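Local coordinates for GDSL-like Lipase/Acylhydrolase family protein (Neisseria meningitidis, PDB 4K7J) that probably hydrolyses the O-acetyl esters of peptidoglycan, acting as a serine esterase of the SGNH family through its catalytic triad, at residues G84-V89 against M99-H104; M135-S140 against I200-P205. All coordinates share one frame; numbering follows the deposited sequence. Where two conformers were deposited one is given.

Contact 1 (G84-V89 against M99-H104)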
ATOM      1  N   GLY A  84      15.354  -4.809   1.201  1.00 21.87           N
ATOM      2  CA  GLY A  84      14.879  -5.892   0.358  1.00 26.23           C
ATOM      3  C   GLY A  84      14.471  -5.474  -1.048  1.00 22.73           C
ATOM      4  O   GLY A  84      14.011  -6.304  -1.825  1.00 24.30           O
ATOM      5  N   GLY A  85      14.634  -4.198  -1.378  1.00 19.97           N
ATOM      6  CA  GLY A  85      14.270  -3.703  -2.695  1.00 21.94           C
ATOM      7  C   GLY A  85      13.043  -2.798  -2.715  1.00 28.17           C
ATOM      8  O   GLY A  85      12.412  -2.524  -1.679  1.00 20.53           O
ATOM      9  N   ILE A  86      12.684  -2.335  -3.904  1.00 21.61           N
ATOM     10  CA  ILE A  86      11.608  -1.359  -4.020  1.00 22.51           C
ATOM     11  C   ILE A  86      10.202  -1.941  -3.861  1.00 21.47           C
ATOM     12  O   ILE A  86       9.275  -1.229  -3.476  1.00 16.77           O
ATOM     13  CB  ILE A  86      11.700  -0.582  -5.322  1.00 22.02           C
ATOM     14  CG1 ILE A  86      11.526  -1.518  -6.504  1.00 29.01           C
ATOM     15  CG2 ILE A  86      13.036   0.140  -5.406  1.00 26.95           C
ATOM     16  CD1 ILE A  86      11.014  -0.828  -7.710  1.00 30.57           C
ATOM     17  N   GLY A  87      10.045  -3.229  -4.150  1.00 18.09           N
ATOM     18  CA  GLY A  87       8.765  -3.890  -3.978  1.00 17.06           C
ATOM     19  C   GLY A  87       7.813  -3.711  -5.146  1.00 17.57           C
ATOM     20  O   GLY A  87       8.247  -3.546  -6.294  1.00 17.07           O
ATOM     21  N   TRP A  88       6.516  -3.753  -4.841  1.00 14.46           N
ATOM     22  CA  TRP A  88       5.452  -3.600  -5.831  1.00 17.12           C
ATOM     23  C   TRP A  88       5.240  -2.126  -6.149  1.00 18.24           C
ATOM     24  O   TRP A  88       4.858  -1.355  -5.262  1.00 20.16           O
ATOM     25  CB  TRP A  88       4.133  -4.174  -5.302  1.00 13.63           C
ATOM     26  CG  TRP A  88       4.108  -5.683  -5.124  1.00 17.80           C
ATOM     27  CD1 TRP A  88       4.259  -6.378  -3.957  1.00 18.94           C
ATOM     28  CD2 TRP A  88       3.902  -6.665  -6.155  1.00 19.24           C
ATOM     29  NE1 TRP A  88       4.157  -7.737  -4.196  1.00 17.12           N
ATOM     30  CE2 TRP A  88       3.946  -7.938  -5.537  1.00 17.63           C
ATOM     31  CE3 TRP A  88       3.698  -6.590  -7.539  1.00 16.01           C
ATOM     32  CZ2 TRP A  88       3.786  -9.130  -6.256  1.00 21.86           C
ATOM     33  CZ3 TRP A  88       3.535  -7.774  -8.260  1.00 17.40           C
ATOM     34  CH2 TRP A  88       3.584  -9.029  -7.615  1.00 18.02           C
ATOM     35  N   VAL A  89       5.466  -1.736  -7.407  1.00 13.77           N
ATOM     36  CA  VAL A  89       5.289  -0.344  -7.833  1.00 14.37           C
ATOM     37  C   VAL A  89       4.360  -0.183  -9.055  1.00 12.67           C
ATOM     38  O   VAL A  89       4.009  -1.159  -9.708  1.00 12.70           O
ATOM     39  CB  VAL A  89       6.645   0.304  -8.132  1.00 13.54           C
ATOM     40  CG1 VAL A  89       7.609   0.046  -6.974  1.00 16.85           C
ATOM     41  CG2 VAL A  89       7.224  -0.246  -9.428  1.00 18.34           C
ATOM     42  N   MET A  99       5.225   7.488  -6.931  1.00 17.81           N
ATOM     43  CA  MET A  99       6.134   6.468  -6.427  1.00 17.07           C
ATOM     44  C   MET A  99       7.450   7.160  -6.110  1.00 23.51           C
ATOM     45  O   MET A  99       8.048   7.777  -6.992  1.00 19.83           O
ATOM     46  CB  MET A  99       6.399   5.392  -7.481  1.00 19.95           C
ATOM     47  CG  MET A  99       5.246   4.462  -7.788  1.00 15.81           C
ATOM     48  SD  MET A  99       5.105   3.122  -6.605  1.00 19.08           S
ATOM     49  CE  MET A  99       3.863   3.812  -5.499  1.00 19.93           C
ATOM     50  N   ALA A 100       7.921   7.051  -4.871  1.00 19.72           N
ATOM     51  CA  ALA A 100       9.184   7.699  -4.513  1.00 19.44           C
ATOM     52  C   ALA A 100      10.401   6.902  -4.979  1.00 19.53           C
ATOM     53  O   ALA A 100      11.449   7.478  -5.281  1.00 20.75           O
ATOM     54  CB  ALA A 100       9.254   7.940  -3.017  1.00 15.96           C
ATOM     55  N   ALA A 101      10.245   5.581  -5.040  1.00 20.96           N
ATOM     56  CA  ALA A 101      11.370   4.659  -5.238  1.00 22.98           C
ATOM     57  C   ALA A 101      11.750   4.381  -6.698  1.00 24.81           C
ATOM     58  O   ALA A 101      12.830   3.848  -6.961  1.00 26.08           O
ATOM     59  CB  ALA A 101      11.094   3.343  -4.515  1.00 17.39           C
ATOM     60  N   VAL A 102      10.870   4.713  -7.638  1.00 21.13           N
ATOM     61  CA  VAL A 102      11.179   4.552  -9.059  1.00 23.35           C
ATOM     62  C   VAL A 102      10.671   5.693  -9.914  1.00 24.00           C
ATOM     63  O   VAL A 102       9.735   6.400  -9.540  1.00 23.10           O
ATOM     64  CB  VAL A 102      10.582   3.266  -9.662  1.00 26.40           C
ATOM     65  CG1 VAL A 102      11.493   2.103  -9.428  1.00 34.63           C
ATOM     66  CG2 VAL A 102       9.180   3.015  -9.128  1.00 22.46           C
ATOM     67  N   ARG A 103      11.281   5.838 -11.085  1.00 19.29           N
ATOM     68  CA  ARG A 103      10.862   6.815 -12.077  1.00 25.86           C
ATOM     69  C   ARG A 103      10.447   6.083 -13.346  1.00 24.18           C
ATOM     70  O   ARG A 103      11.052   5.075 -13.703  1.00 20.07           O
ATOM     71  CB  ARG A 103      11.996   7.793 -12.368  1.00 25.66           C
ATOM     72  CG  ARG A 103      12.450   8.566 -11.137  1.00 38.21           C
ATOM     73  CD  ARG A 103      13.490   9.635 -11.470  1.00 54.63           C
ATOM     74  NE  ARG A 103      14.825   9.080 -11.683  1.00 49.23           N
ATOM     75  CZ  ARG A 103      15.324   8.761 -12.873  1.00 51.41           C
ATOM     76  NH1 ARG A 103      14.596   8.941 -13.970  1.00 42.18           N
ATOM     77  NH2 ARG A 103      16.551   8.263 -12.964  1.00 54.67           N
ATOM     78  N   HIS A 104       9.413   6.592 -14.015  1.00 17.76           N
ATOM     79  CA  HIS A 104       8.856   5.946 -15.197  1.00 18.97           C
ATOM     80  C   HIS A 104       9.124   6.749 -16.461  1.00 19.57           C
ATOM     81  O   HIS A 104       8.981   7.970 -16.481  1.00 21.66           O
ATOM     82  CB  HIS A 104       7.341   5.773 -15.056  1.00 21.17           C
ATOM     83  CG  HIS A 104       6.923   4.820 -13.979  1.00 20.66           C
ATOM     84  ND1 HIS A 104       6.783   5.202 -12.662  1.00 25.73           N
ATOM     85  CD2 HIS A 104       6.588   3.508 -14.030  1.00 17.74           C
ATOM     86  CE1 HIS A 104       6.388   4.163 -11.946  1.00 22.14           C
ATOM     87  NE2 HIS A 104       6.258   3.126 -12.750  1.00 18.50           N
TER

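Contact 2 (M135-S140 against I200-P205)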
ATOM      1  N   MET A 135       8.165   0.651 -21.670  1.00 18.14           N
ATOM      2  CA  MET A 135       8.247   1.265 -20.346  1.00 17.80           C
ATOM      3  C   MET A 135       9.593   0.954 -19.719  1.00 19.09           C
ATOM      4  O   MET A 135      10.019  -0.200 -19.682  1.00 20.89           O
ATOM      5  CB  MET A 135       7.120   0.780 -19.422  1.00 14.31           C
ATOM      6  CG  MET A 135       7.180   1.371 -18.007  1.00 17.57           C
ATOM      7  SD  MET A 135       7.050   3.182 -17.995  1.00 17.73           S
ATOM      8  CE  MET A 135       5.396   3.409 -18.661  1.00 16.06           C
ATOM      9  N   THR A 136      10.268   1.988 -19.237  1.00 15.28           N
ATOM     10  CA  THR A 136      11.515   1.795 -18.516  1.00 18.29           C
ATOM     11  C   THR A 136      11.358   2.282 -17.071  1.00 25.64           C
ATOM     12  O   THR A 136      10.914   3.405 -16.823  1.00 23.55           O
ATOM     13  CB  THR A 136      12.687   2.533 -19.211  1.00 24.83           C
ATOM     14  OG1 THR A 136      12.787   2.090 -20.571  1.00 25.18           O
ATOM     15  CG2 THR A 136      14.000   2.245 -18.504  1.00 16.66           C
ATOM     16  N   LEU A 137      11.712   1.430 -16.119  1.00 22.22           N
ATOM     17  CA  LEU A 137      11.664   1.822 -14.721  1.00 19.39           C
ATOM     18  C   LEU A 137      13.078   1.972 -14.203  1.00 23.85           C
ATOM     19  O   LEU A 137      13.904   1.051 -14.317  1.00 18.74           O
ATOM     20  CB  LEU A 137      10.901   0.800 -13.877  1.00 21.08           C
ATOM     21  CG  LEU A 137       9.431   0.573 -14.230  1.00 21.98           C
ATOM     22  CD1 LEU A 137       9.297  -0.575 -15.203  1.00 25.25           C
ATOM     23  CD2 LEU A 137       8.657   0.274 -12.960  1.00 24.84           C
ATOM     24  N   THR A 138      13.350   3.148 -13.651  1.00 16.80           N
ATOM     25  CA  THR A 138      14.670   3.478 -13.135  1.00 18.19           C
ATOM     26  C   THR A 138      14.560   3.756 -11.645  1.00 20.40           C
ATOM     27  O   THR A 138      13.739   4.568 -11.215  1.00 22.82           O
ATOM     28  CB  THR A 138      15.250   4.711 -13.850  1.00 26.08           C
ATOM     29  OG1 THR A 138      15.285   4.466 -15.262  1.00 26.13           O
ATOM     30  CG2 THR A 138      16.660   5.023 -13.350  1.00 26.29           C
ATOM     31  N   ALA A 139      15.375   3.063 -10.858  1.00 24.22           N
ATOM     32  CA  ALA A 139      15.364   3.223  -9.412  1.00 29.96           C
ATOM     33  C   ALA A 139      15.915   4.583  -9.033  1.00 30.49           C
ATOM     34  O   ALA A 139      16.950   4.996  -9.545  1.00 33.19           O
ATOM     35  CB  ALA A 139      16.180   2.124  -8.754  1.00 34.72           C
ATOM     36  N   SER A 140      15.209   5.286  -8.148  0.83 35.30           N
ATOM     37  CA  SER A 140      15.661   6.587  -7.658  0.83 35.82           C
ATOM     38  C   SER A 140      16.967   6.474  -6.854  0.83 40.59           C
ATOM     39  O   SER A 140      17.748   7.421  -6.798  0.83 42.85           O
ATOM     40  CB  SER A 140      14.562   7.268  -6.832  0.83 36.71           C
ATOM     41  OG  SER A 140      13.431   7.573  -7.636  0.83 36.75           O
ATOM     42  N   ILE A 200       4.082  -4.040 -10.424  1.00 13.21           N
ATOM     43  CA  ILE A 200       5.264  -4.785 -10.814  1.00 13.25           C
ATOM     44  C   ILE A 200       6.173  -4.897  -9.597  1.00 16.31           C
ATOM     45  O   ILE A 200       6.554  -3.887  -9.007  1.00 13.93           O
ATOM     46  CB  ILE A 200       6.023  -4.034 -11.910  1.00 11.66           C
ATOM     47  CG1 ILE A 200       5.173  -3.922 -13.173  1.00 10.97           C
ATOM     48  CG2 ILE A 200       7.356  -4.706 -12.199  1.00 16.60           C
ATOM     49  CD1 ILE A 200       5.834  -3.129 -14.269  1.00 16.87           C
ATOM     50  N   ASN A 201       6.506  -6.120  -9.213  1.00 16.16           N
ATOM     51  CA  ASN A 201       7.301  -6.342  -8.009  1.00 17.24           C
ATOM     52  C   ASN A 201       8.756  -6.467  -8.356  1.00 20.95           C
ATOM     53  O   ASN A 201       9.121  -7.259  -9.219  1.00 19.78           O
ATOM     54  CB  ASN A 201       6.882  -7.617  -7.295  1.00 13.41           C
ATOM     55  CG  ASN A 201       7.543  -7.757  -5.936  1.00 23.46           C
ATOM     56  OD1 ASN A 201       7.846  -6.759  -5.285  1.00 22.63           O
ATOM     57  ND2 ASN A 201       7.789  -8.995  -5.509  1.00 23.00           N
ATOM     58  N   ILE A 202       9.590  -5.693  -7.678  1.00 19.63           N
ATOM     59  CA  ILE A 202      11.022  -5.701  -7.940  1.00 20.95           C
ATOM     60  C   ILE A 202      11.766  -5.890  -6.613  1.00 31.61           C
ATOM     61  O   ILE A 202      11.791  -4.983  -5.781  1.00 33.33           O
ATOM     62  CB  ILE A 202      11.435  -4.398  -8.646  1.00 24.60           C
ATOM     63  CG1 ILE A 202      10.590  -4.208  -9.918  1.00 21.80           C
ATOM     64  CG2 ILE A 202      12.929  -4.381  -8.958  1.00 25.03           C
ATOM     65  CD1 ILE A 202      10.788  -2.877 -10.605  1.00 30.30           C
ATOM     66  N   GLU A 203      12.348  -7.077  -6.428  1.00 19.74           N
ATOM     67  CA  GLU A 203      12.928  -7.500  -5.152  1.00 26.33           C
ATOM     68  C   GLU A 203      14.410  -7.852  -5.287  1.00 34.13           C
ATOM     69  O   GLU A 203      14.835  -8.456  -6.273  1.00 30.35           O
ATOM     70  CB  GLU A 203      12.188  -8.730  -4.598  1.00 22.87           C
ATOM     71  CG  GLU A 203      10.846  -8.450  -3.972  1.00 25.95           C
ATOM     72  CD  GLU A 203      10.179  -9.697  -3.423  1.00 29.06           C
ATOM     73  OE1 GLU A 203      10.697 -10.818  -3.647  1.00 36.43           O
ATOM     74  OE2 GLU A 203       9.126  -9.558  -2.764  1.00 33.02           O
ATOM     75  N   ASN A 204      15.188  -7.483  -4.279  1.00 30.58           N
ATOM     76  CA  ASN A 204      16.604  -7.820  -4.225  1.00 31.92           C
ATOM     77  C   ASN A 204      16.760  -9.238  -3.661  1.00 30.42           C
ATOM     78  O   ASN A 204      16.222  -9.555  -2.600  1.00 31.26           O
ATOM     79  CB  ASN A 204      17.346  -6.742  -3.407  1.00 33.90           C
ATOM     80  CG  ASN A 204      18.569  -7.266  -2.663  1.00 44.40           C
ATOM     81  OD1 ASN A 204      19.311  -8.135  -3.142  1.00 42.89           O
ATOM     82  ND2 ASN A 204      18.798  -6.706  -1.478  1.00 34.15           N
ATOM     83  N   PRO A 205      17.482 -10.104  -4.391  1.00 38.23           N
ATOM     84  CA  PRO A 205      17.688 -11.523  -4.057  1.00 37.95           C
ATOM     85  C   PRO A 205      18.350 -11.769  -2.693  1.00 37.02           C
ATOM     86  O   PRO A 205      18.173 -12.847  -2.124  1.00 35.95           O
ATOM     87  CB  PRO A 205      18.614 -12.012  -5.177  1.00 41.80           C
ATOM     88  CG  PRO A 205      19.282 -10.768  -5.694  1.00 37.16           C
ATOM     89  CD  PRO A 205      18.224  -9.714  -5.604  1.00 37.79           C
TER

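Contact 1 (G84-V89 against M99-H104)
Segment 84-89 comes closest to 99-104 at Ile86 and Ala101, the residue just before strand 102-106, with CA atoms 6.1 Å apart and no hydrogen bond between the two backbones. Apolar side chains make nearly all of the contact. Ile86 offers both branches. Its CG2 methyl rests on Ala101 CB at 3.9 Å, while CG1, held between the backbone N and the carbonyl carbon (chi1 63°), carries CD1 across to Val102. There CD1 comes within 3.4 Å of Val102 CG1, tighter than usual for two carbons, with the two side chains nearly at right angles. Val89 and Val102 instead meet tip to tip, Val89 CG2 standing 3.8 Å from Val102 CG2. The chain of Met99 bends at chi2 (-82°) and chi3, which brings SD against the root of the Val89 side chain, 3.6 Å from Val89 CB. Tyr90 also touches Met99, and Leu137 packs on Val89. Each backbone is bonded to a different neighbour: Gly87 and Val89 to Ile202 and Ile200 of strand 195-203, Ala101 to Ser140 just beyond strand 133-139. A classic beta bulge sets Ile86 and Gly87 together opposite Ile202, and the Ile86-Val102 and Val89-Val102 contacts join the segment bonded along strand 195-203 to the edge strand 102-106 of the facing sheet, at a margin of what is probably a beta sandwich.

Contact 2 (M135-S140 against I200-P205)
Leu137 reaches from strand 133-139 to Ile200 and Ile202 of strand 195-203 across the interface between two sheets; its CA and that of Ile200 are 10.0 Å apart, so only side-chain ends meet. From the backbone, Leu137 CB already points at the other strand but remains 4.9 Å from Ile202 CD1. At the next step CG sits beside the backbone N (chi1 -61°) and lies 5.2 Å from Ile200 CD1 and equally far from Ile202 CD1, at the fork between the two isoleucines. Of the methyls, Leu137 CD1 lies nearest Ile200 CD1, at 4.4 Å; Leu137 CD2 sits between the two, 4.5 Å from Ile202 CD1 and 4.6 Å from Ile200 CD1. Both isoleucines extend their CG1-CD1 arms, with chi2 close to 180°, so each presents a terminal methyl. These are loose apolar contacts, in a buried layer that Ile189 and Leu187 extend from strand 187-191. Asn201 and Glu203, the alternate residues of the strand, carry polar groups. Asn201 ND2 donates to Glu203 OE2 at 3.1 Å and 177°; the acceptor lies in the plane of the amide, yet the amide approaches from above the carboxylate plane. Arg55 holds the same OE2 in a salt bridge. A leucine reaching toward two isoleucines of the facing sheet belongs to the hydrophobic core of a beta sandwich, consistent with the galactose-binding-domain-like fold of the family that includes strand 133-139; strand 195-203 supplies the facing sheet.

Overall arrangement
After helix 68-81 the chain enters contact 1, which closes the short excursion between residues 89 and 99. It then runs on through strand 102-106 to strand 133-139, where contact 2 opens; that contact closes a much longer loop, through residues 141-199, which contains most of the remaining strands of the sandwich. The two contacts follow in series, neither nesting nor crossing. Yet they touch: Arg103 N and Thr138 O probably hydrogen-bond within one sheet, and Trp88 of contact 1 packs on Asn201 of contact 2. Residues 84-89 also bond at Gly84 to Ile209 on strand 208-215, which joins contact 1 to the mixed sheet, probably the core of the hydrolase fold.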